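Local coordinates for protein gluconate kinase (Lactobacillus acidophilus, PDB 3LL3) that probably transfers a phosphate from ATP to a sugar or sugar acid such as gluconate, as an FGGY-family carbohydrate kinase, and is seen here with ATP and d-xylulose bound, at residues R410-N415 against A469-L474. Numbering follows the deposited sequence.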
# COMPACT_ATOMS: atom_id res chain seq x y z
N ARG A 410 14.01 5.72 -19.14
CA ARG A 410 14.71 4.84 -20.07
C ARG A 410 15.78 4.06 -19.34
O ARG A 410 15.89 2.84 -19.50
CB ARG A 410 15.29 5.64 -21.23
CG ARG A 410 14.22 6.16 -22.17
CD ARG A 410 14.74 7.24 -23.09
NE ARG A 410 13.72 7.65 -24.05
CZ ARG A 410 13.94 8.48 -25.07
NH1 ARG A 410 15.16 8.99 -25.25
NH2 ARG A 410 12.96 8.79 -25.90
N GLN A 411 16.57 4.76 -18.53
CA GLN A 411 17.67 4.13 -17.82
C GLN A 411 17.17 3.17 -16.75
O GLN A 411 17.76 2.10 -16.51
CB GLN A 411 18.59 5.19 -17.18
CG GLN A 411 19.83 4.59 -16.55
CD GLN A 411 20.73 3.92 -17.58
OE1 GLN A 411 21.14 2.77 -17.42
NE2 GLN A 411 21.01 4.63 -18.66
N LEU A 412 16.09 3.57 -16.10
CA LEU A 412 15.48 2.73 -15.08
C LEU A 412 15.03 1.40 -15.70
O LEU A 412 15.20 0.32 -15.11
CB LEU A 412 14.30 3.46 -14.45
CG LEU A 412 14.26 3.41 -12.94
CD1 LEU A 412 13.23 4.37 -12.39
CD2 LEU A 412 13.93 2.00 -12.54
N CYS A 413 14.45 1.47 -16.89
CA CYS A 413 14.03 0.25 -17.60
C CYS A 413 15.23 -0.63 -17.87
O CYS A 413 15.21 -1.83 -17.64
CB CYS A 413 13.35 0.58 -18.93
SG CYS A 413 11.66 1.21 -18.77
N ALA A 414 16.29 -0.01 -18.38
CA ALA A 414 17.55 -0.72 -18.63
C ALA A 414 18.04 -1.42 -17.36
O ALA A 414 18.45 -2.58 -17.40
CB ALA A 414 18.61 0.25 -19.13
N ASN A 415 18.03 -0.68 -16.25
CA ASN A 415 18.50 -1.22 -14.97
C ASN A 415 17.64 -2.36 -14.40
O ASN A 415 18.17 -3.31 -13.81
CB ASN A 415 18.62 -0.08 -13.96
CG ASN A 415 19.70 0.92 -14.34
OD1 ASN A 415 20.50 0.67 -15.24
ND2 ASN A 415 19.72 2.07 -13.66
N ALA A 469 22.00 -4.42 -9.98
CA ALA A 469 22.09 -5.33 -8.84
C ALA A 469 21.05 -5.00 -7.77
O ALA A 469 20.44 -5.91 -7.17
CB ALA A 469 23.50 -5.31 -8.24
N THR A 470 20.87 -3.71 -7.50
CA THR A 470 19.89 -3.30 -6.50
C THR A 470 18.50 -3.83 -6.91
O THR A 470 17.77 -4.44 -6.12
CB THR A 470 19.83 -1.78 -6.39
OG1 THR A 470 21.12 -1.27 -5.97
CG2 THR A 470 18.76 -1.37 -5.39
N TYR A 471 18.14 -3.59 -8.17
CA TYR A 471 16.84 -3.99 -8.67
C TYR A 471 16.70 -5.50 -8.73
O TYR A 471 15.63 -6.04 -8.52
CB TYR A 471 16.55 -3.33 -10.02
CG TYR A 471 16.24 -1.86 -9.84
CD1 TYR A 471 15.16 -1.46 -9.06
CD2 TYR A 471 17.06 -0.89 -10.40
CE1 TYR A 471 14.88 -0.12 -8.86
CE2 TYR A 471 16.80 0.45 -10.20
CZ TYR A 471 15.71 0.83 -9.44
OH TYR A 471 15.46 2.17 -9.26
N GLN A 472 17.80 -6.17 -9.00
CA GLN A 472 17.79 -7.63 -9.07
C GLN A 472 17.47 -8.23 -7.71
O GLN A 472 16.83 -9.28 -7.61
CB GLN A 472 19.13 -8.14 -9.59
CG GLN A 472 19.13 -9.58 -10.03
CD GLN A 472 20.23 -9.86 -11.05
OE1 GLN A 472 20.78 -8.94 -11.66
NE2 GLN A 472 20.54 -11.14 -11.24
N LYS A 473 17.93 -7.55 -6.65
CA LYS A 473 17.63 -8.00 -5.31
C LYS A 473 16.22 -7.58 -4.89
O LYS A 473 15.55 -8.28 -4.13
CB LYS A 473 18.69 -7.51 -4.31
CG LYS A 473 18.31 -7.78 -2.87
CD LYS A 473 19.47 -7.53 -1.89
CE LYS A 473 19.19 -8.17 -0.53
NZ LYS A 473 20.40 -8.19 0.33
N LEU A 474 15.74 -6.46 -5.41
CA LEU A 474 14.44 -5.93 -5.01
C LEU A 474 13.25 -6.57 -5.74
O LEU A 474 12.15 -6.64 -5.18
CB LEU A 474 14.40 -4.42 -5.16
CG LEU A 474 13.07 -3.74 -4.79
CD1 LEU A 474 12.72 -3.98 -3.31
CD2 LEU A 474 13.17 -2.24 -5.11
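With CG of Tyr471 anti to its own carbonyl carbon (chi1 -73°), the phenol ring is brought against Leu412 and Asn415, between two helices in the actin-like ATPase fold of an FGGY kinase; in Asn415 a similar torsion (chi1 -65°) directs the amide, while its CB, fixed by the backbone, meets the ring. The helices are 407-417, which carries Leu412 and Asn415, and 465-485, near the chain's C-terminal end; CA of Asn415 lies 7.1 Å from CA of Tyr471. Only three residues touch, all buried, and no hydrogen bond crosses between the two segments. The side chains of Leu412 and Tyr471 cross at about a right angle, and the methyl CD2 of Leu412 sits obliquely by the outer end of the ring, 3.8 Å from Tyr471 CZ. Nearer the ring's root, Asn415 CB reaches Tyr471 CD2 at 4.0 Å. Leucine suits its place because its branched end can touch both the ring and Ile373 and Ile377 of helix 365-388. Asparagine gives the ring an apolar CB while its amide bonds elsewhere, ND2 to Glu467 and OD1 to the backbone N of Asn464, which ties helix 407-417 to the start of helix 465-485. Tyrosine likewise combines a flat packing surface with a polar end, its buried OH being hydrogen-bonded to Glu374 of helix 365-388. A leucine here lacks both ring and hydroxyl, and would probably leave Glu374 without this partner and open a gap beside Leu412 CD2 and Asn415 CB. The closest approach between the segments is at that same hydroxyl, where Leu412 CD2 lies 3.6 Å from Tyr471 OH.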